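Local atomic coordinates of nodulation protein S (Bradyrhizobium sp., PDB entry 3OFK), a protein that probably transfers a methyl group from S-adenosylmethionine to nitrogen during Nod factor synthesis, as an N-methyltransferase with a variant Rossmann fold. Residues S46-I58 and F109-V123. Sequence-based numbering, arbitrary orientation.
Sequences SLSSGAVSNGLEI and FSTAELFDLIVVAEV. With SAH (S-adenosyl-L-homocysteine), chain E.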
loop_
_atom_site.group_PDB
_atom_site.type_symbol
_atom_site.label_atom_id
_atom_site.label_comp_id
_atom_site.label_asym_id
_atom_site.label_seq_id
_atom_site.Cartn_x
_atom_site.Cartn_y
_atom_site.Cartn_z
ATOM N N SER A 46 -7.985 -2.259 -8.455
ATOM C CA SER A 46 -6.799 -2.806 -9.134
ATOM C C SER A 46 -7.192 -3.538 -10.423
ATOM O O SER A 46 -6.453 -3.493 -11.426
ATOM C CB SER A 46 -6.028 -3.758 -8.210
ATOM O OG SER A 46 -5.661 -3.153 -6.967
ATOM N N LEU A 47 -8.376 -4.172 -10.398
ATOM C CA LEU A 47 -8.844 -4.997 -11.514
ATOM C C LEU A 47 -9.701 -4.212 -12.488
ATOM O O LEU A 47 -10.145 -4.782 -13.486
ATOM C CB LEU A 47 -9.636 -6.229 -11.014
ATOM C CG LEU A 47 -8.856 -7.282 -10.214
ATOM C CD1 LEU A 47 -9.753 -8.508 -9.866
ATOM C CD2 LEU A 47 -7.590 -7.736 -10.968
ATOM N N SER A 48 -9.931 -2.917 -12.234
ATOM C CA SER A 48 -10.885 -2.135 -13.050
ATOM C C SER A 48 -10.635 -2.229 -14.544
ATOM O O SER A 48 -11.581 -2.153 -15.319
ATOM C CB SER A 48 -10.896 -0.662 -12.648
ATOM O OG SER A 48 -11.303 -0.529 -11.305
ATOM N N SER A 49 -9.371 -2.388 -14.931
ATOM C CA SER A 49 -8.949 -2.453 -16.339
ATOM C C SER A 49 -8.619 -3.861 -16.820
ATOM O O SER A 49 -7.971 -4.017 -17.865
ATOM C CB SER A 49 -7.713 -1.559 -16.558
ATOM O OG SER A 49 -8.094 -0.190 -16.685
ATOM N N GLY A 50 -9.064 -4.876 -16.075
ATOM C CA GLY A 50 -8.808 -6.282 -16.425
ATOM C C GLY A 50 -7.491 -6.793 -15.863
ATOM O O GLY A 50 -6.980 -6.245 -14.886
ATOM N N ALA A 51 -6.950 -7.856 -16.473
ATOM C CA ALA A 51 -5.680 -8.469 -16.034
ATOM C C ALA A 51 -4.499 -7.494 -16.167
ATOM O O ALA A 51 -4.438 -6.697 -17.112
ATOM C CB ALA A 51 -5.394 -9.790 -16.824
ATOM N N VAL A 52 -3.549 -7.584 -15.246
ATOM C CA VAL A 52 -2.382 -6.672 -15.232
ATOM C C VAL A 52 -1.165 -7.354 -15.881
ATOM O O VAL A 52 -0.978 -8.541 -15.706
ATOM C CB VAL A 52 -2.135 -6.196 -13.767
ATOM C CG1 VAL A 52 -0.786 -5.606 -13.579
ATOM C CG2 VAL A 52 -3.237 -5.206 -13.351
ATOM N N SER A 53 -0.345 -6.625 -16.637
ATOM C CA SER A 53 0.900 -7.222 -17.205
ATOM C C SER A 53 2.098 -7.339 -16.220
ATOM O O SER A 53 2.870 -8.319 -16.235
ATOM C CB SER A 53 1.365 -6.432 -18.424
ATOM O OG SER A 53 0.466 -6.568 -19.541
ATOM N N ASN A 54 2.288 -6.307 -15.403
ATOM C CA ASN A 54 3.514 -6.181 -14.620
ATOM C C ASN A 54 3.175 -5.336 -13.446
ATOM O O ASN A 54 3.147 -4.128 -13.560
ATOM C CB ASN A 54 4.610 -5.519 -15.466
ATOM C CG ASN A 54 5.982 -5.675 -14.857
ATOM O OD1 ASN A 54 6.247 -6.636 -14.143
ATOM N ND2 ASN A 54 6.880 -4.730 -15.166
ATOM N N GLY A 55 2.816 -5.971 -12.343
ATOM C CA GLY A 55 2.285 -5.246 -11.194
ATOM C C GLY A 55 3.346 -5.032 -10.109
ATOM O O GLY A 55 4.287 -5.829 -9.997
ATOM N N LEU A 56 3.188 -3.955 -9.331
ATOM C CA LEU A 56 4.050 -3.680 -8.149
ATOM C C LEU A 56 3.200 -3.487 -6.885
ATOM O O LEU A 56 2.272 -2.658 -6.840
ATOM C CB LEU A 56 4.936 -2.454 -8.373
ATOM C CG LEU A 56 5.853 -2.002 -7.203
ATOM C CD1 LEU A 56 6.964 -3.013 -6.924
ATOM C CD2 LEU A 56 6.452 -0.611 -7.436
ATOM N N GLU A 57 3.515 -4.211 -5.831
ATOM C CA GLU A 57 2.842 -3.984 -4.566
ATOM C C GLU A 57 3.881 -3.432 -3.620
ATOM O O GLU A 57 4.983 -4.031 -3.505
ATOM C CB GLU A 57 2.241 -5.264 -3.994
ATOM C CG GLU A 57 1.403 -4.970 -2.711
ATOM C CD GLU A 57 1.114 -6.166 -1.818
ATOM O OE1 GLU A 57 1.777 -7.215 -1.931
ATOM O OE2 GLU A 57 0.169 -6.076 -0.998
ATOM N N ILE A 58 3.561 -2.285 -2.998
ATOM C CA ILE A 58 4.474 -1.590 -2.047
ATOM C C ILE A 58 3.943 -1.739 -0.635
ATOM O O ILE A 58 2.952 -1.077 -0.282
ATOM C CB ILE A 58 4.617 -0.101 -2.362
ATOM C CG1 ILE A 58 5.312 0.057 -3.698
ATOM C CG2 ILE A 58 5.440 0.643 -1.242
ATOM C CD1 ILE A 58 5.132 1.448 -4.341
ATOM N N PHE A 109 14.246 2.178 -3.449
ATOM C CA PHE A 109 13.983 1.249 -4.537
ATOM C C PHE A 109 14.210 1.961 -5.852
ATOM O O PHE A 109 13.589 2.994 -6.133
ATOM C CB PHE A 109 12.539 0.739 -4.458
ATOM C CG PHE A 109 12.217 -0.357 -5.449
ATOM C CD1 PHE A 109 12.997 -1.498 -5.529
ATOM C CD2 PHE A 109 11.111 -0.267 -6.261
ATOM C CE1 PHE A 109 12.678 -2.526 -6.425
ATOM C CE2 PHE A 109 10.791 -1.289 -7.149
ATOM C CZ PHE A 109 11.578 -2.409 -7.237
ATOM N N SER A 110 15.129 1.432 -6.651
ATOM C CA SER A 110 15.321 1.931 -8.007
ATOM C C SER A 110 15.341 0.744 -8.956
ATOM O O SER A 110 16.151 -0.186 -8.811
ATOM C CB SER A 110 16.612 2.743 -8.118
ATOM O OG SER A 110 17.718 1.957 -7.722
ATOM N N THR A 111 14.393 0.765 -9.887
ATOM C CA THR A 111 14.362 -0.179 -10.986
ATOM C C THR A 111 14.241 0.597 -12.263
ATOM O O THR A 111 13.780 1.747 -12.266
ATOM C CB THR A 111 13.127 -1.061 -10.969
ATOM O OG1 THR A 111 12.392 -0.821 -9.769
ATOM C CG2 THR A 111 13.507 -2.570 -11.156
ATOM N N ALA A 112 14.650 -0.078 -13.332
ATOM C CA ALA A 112 14.356 0.320 -14.688
ATOM C C ALA A 112 12.962 -0.204 -15.101
ATOM O O ALA A 112 12.396 0.272 -16.091
ATOM C CB ALA A 112 15.448 -0.196 -15.628
ATOM N N GLU A 113 12.425 -1.171 -14.342
ATOM C CA GLU A 113 11.043 -1.678 -14.504
ATOM C C GLU A 113 9.996 -0.567 -14.585
ATOM O O GLU A 113 10.023 0.397 -13.801
ATOM C CB GLU A 113 10.622 -2.563 -13.310
ATOM C CG GLU A 113 11.148 -3.991 -13.262
ATOM C CD GLU A 113 10.220 -4.985 -13.922
ATOM O OE1 GLU A 113 10.336 -5.211 -15.141
ATOM O OE2 GLU A 113 9.376 -5.562 -13.219
ATOM N N LEU A 114 9.063 -0.720 -15.525
ATOM C CA LEU A 114 7.831 0.071 -15.515
ATOM C C LEU A 114 6.662 -0.883 -15.282
ATOM O O LEU A 114 6.623 -1.968 -15.870
ATOM C CB LEU A 114 7.654 0.866 -16.815
ATOM C CG LEU A 114 8.793 1.851 -17.123
ATOM C CD1 LEU A 114 8.613 2.529 -18.511
ATOM C CD2 LEU A 114 8.952 2.883 -16.003
ATOM N N PHE A 115 5.741 -0.465 -14.413
ATOM C CA PHE A 115 4.575 -1.254 -13.964
ATOM C C PHE A 115 3.248 -0.646 -14.426
ATOM O O PHE A 115 3.011 0.554 -14.287
ATOM C CB PHE A 115 4.574 -1.377 -12.437
ATOM C CG PHE A 115 5.865 -1.898 -11.884
ATOM C CD1 PHE A 115 6.131 -3.259 -11.881
ATOM C CD2 PHE A 115 6.841 -1.022 -11.403
ATOM C CE1 PHE A 115 7.321 -3.744 -11.415
ATOM C CE2 PHE A 115 8.052 -1.509 -10.917
ATOM C CZ PHE A 115 8.290 -2.877 -10.924
ATOM N N ASP A 116 2.373 -1.478 -14.974
ATOM C CA ASP A 116 1.025 -1.005 -15.346
ATOM C C ASP A 116 0.038 -0.973 -14.154
ATOM O O ASP A 116 -1.087 -0.456 -14.278
ATOM C CB ASP A 116 0.460 -1.786 -16.534
ATOM C CG ASP A 116 0.360 -3.278 -16.282
ATOM O OD1 ASP A 116 1.191 -3.807 -15.549
ATOM O OD2 ASP A 116 -0.541 -3.929 -16.841
ATOM N N LEU A 117 0.440 -1.527 -13.012
ATOM C CA LEU A 117 -0.286 -1.321 -11.761
ATOM C C LEU A 117 0.709 -1.172 -10.627
ATOM O O LEU A 117 1.607 -2.005 -10.483
ATOM C CB LEU A 117 -1.197 -2.496 -11.419
ATOM C CG LEU A 117 -2.023 -2.361 -10.128
ATOM C CD1 LEU A 117 -3.038 -1.195 -10.188
ATOM C CD2 LEU A 117 -2.745 -3.706 -9.922
ATOM N N ILE A 118 0.536 -0.118 -9.830
ATOM C CA ILE A 118 1.202 0.001 -8.556
ATOM C C ILE A 118 0.161 0.129 -7.469
ATOM O O ILE A 118 -0.744 0.962 -7.547
ATOM C CB ILE A 118 2.096 1.227 -8.525
ATOM C CG1 ILE A 118 3.154 1.112 -9.619
ATOM C CG2 ILE A 118 2.726 1.377 -7.146
ATOM C CD1 ILE A 118 4.034 2.361 -9.749
ATOM N N VAL A 119 0.237 -0.758 -6.492
ATOM C CA VAL A 119 -0.661 -0.699 -5.349
ATOM C C VAL A 119 0.199 -0.176 -4.166
ATOM O O VAL A 119 1.303 -0.665 -3.907
ATOM C CB VAL A 119 -1.341 -2.065 -5.037
ATOM C CG1 VAL A 119 -2.284 -1.931 -3.855
ATOM C CG2 VAL A 119 -2.091 -2.656 -6.306
ATOM N N VAL A 120 -0.309 0.858 -3.504
ATOM C CA VAL A 120 0.348 1.530 -2.389
ATOM C C VAL A 120 -0.723 1.854 -1.387
ATOM O O VAL A 120 -1.394 2.902 -1.436
ATOM C CB VAL A 120 1.168 2.745 -2.866
ATOM C CG1 VAL A 120 0.320 3.715 -3.689
ATOM C CG2 VAL A 120 1.822 3.463 -1.695
ATOM N N ALA A 121 -0.916 0.922 -0.464
ATOM C CA ALA A 121 -1.992 1.013 0.524
ATOM C C ALA A 121 -1.448 0.945 1.954
ATOM O O ALA A 121 -0.725 0.025 2.294
ATOM C CB ALA A 121 -3.024 -0.148 0.292
ATOM N N GLU A 122 -1.767 1.958 2.770
ATOM C CA GLU A 122 -1.524 1.918 4.239
ATOM C C GLU A 122 -0.023 1.747 4.559
ATOM O O GLU A 122 0.371 1.070 5.501
ATOM C CB GLU A 122 -2.339 0.829 4.909
ATOM C CG GLU A 122 -3.830 0.756 4.514
ATOM C CD GLU A 122 -4.605 2.033 4.842
ATOM O OE1 GLU A 122 -4.180 2.790 5.752
ATOM O OE2 GLU A 122 -5.604 2.278 4.138
ATOM N N VAL A 123 0.778 2.417 3.766
ATOM C CA VAL A 123 2.242 2.391 3.894
ATOM C C VAL A 123 2.899 3.784 3.931
ATOM O O VAL A 123 3.813 3.997 4.730
ATOM C CB VAL A 123 2.878 1.546 2.775
ATOM C CG1 VAL A 123 2.476 2.089 1.411
ATOM C CG2 VAL A 123 4.358 1.578 2.914
HETATM N N SAH E . -0.469 -2.813 1.560
HETATM C CA SAH E . -0.948 -3.837 2.483
HETATM C CB SAH E . -0.091 -3.835 3.747
HETATM C CG SAH E . -0.130 -2.627 4.670
HETATM S SD SAH E . 0.760 -2.839 6.251
HETATM C C SAH E . -2.435 -3.701 2.848
HETATM O O SAH E . -3.063 -2.670 2.597
HETATM O OXT SAH E . -3.028 -4.626 3.400
HETATM C "C5'" SAH E . 2.194 -1.812 5.790
HETATM C "C4'" SAH E . 3.387 -2.494 5.150
HETATM O "O4'" SAH E . 4.264 -1.487 4.646
HETATM C "C3'" SAH E . 4.204 -3.363 6.106
HETATM O "O3'" SAH E . 4.544 -4.600 5.465
HETATM C "C2'" SAH E . 5.449 -2.501 6.369
HETATM O "O2'" SAH E . 6.583 -3.276 6.673
HETATM C "C1'" SAH E . 5.588 -1.800 5.045
HETATM N N9 SAH E . 6.391 -0.557 4.992
HETATM C C8 SAH E . 6.424 0.459 5.913
HETATM N N7 SAH E . 7.249 1.421 5.447
HETATM C C5 SAH E . 7.736 1.048 4.250
HETATM C C6 SAH E . 8.577 1.728 3.369
HETATM N N6 SAH E . 9.105 2.924 3.750
HETATM N N1 SAH E . 8.911 1.107 2.190
HETATM C C2 SAH E . 8.369 -0.136 1.881
HETATM N N3 SAH E . 7.506 -0.780 2.762
HETATM C C4 SAH E . 7.178 -0.184 3.930
HETATM O O HOH W 1 0.199 -1.588 -0.839
#
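Asp116 receives two successive backbone amides of the corner at Ser53 and Asn54, a side chain standing in for strand pairing where the chain bends. Its OD2 takes the N-H of Ser53 at 2.7 Å through the syn lone pair. OD1 accepts the N-H of Asn54 on the syn side, but 20° out of the carboxylate plane. With chi1 at 59°, CG sits between backbone N and carbonyl carbon, which turns the carboxylate toward the corner. The return bond, Asp116 N to Asn54 O, is weak; the Asn54 side chain reaches further, ND2 donating to Leu114 O (2.9 Å) from above the carbonyl plane, with weak bonds to the Glu113 carboxylate, whose OE2 is salt-bridged to Arg75. Beyond the corner, regular parallel pairing takes over: Leu56 N donates to Leu117 O, Val119 N to Leu56 O (2.8 Å), and Ile58 N to Val119 O. Leu56 CB lies over the Phe115 ring, 3.7 Å from its centroid. As the strands part, a water donates to Ile58 O and accepts the N-H of Ala121. Ala121 O accepts the amino group (N) of S-adenosyl-L-homocysteine at 2.9 Å. Backbone bonds thus hold the middle of these central Rossmann-like strands, while carboxylate and water serve the polar groups where regular pairing stops.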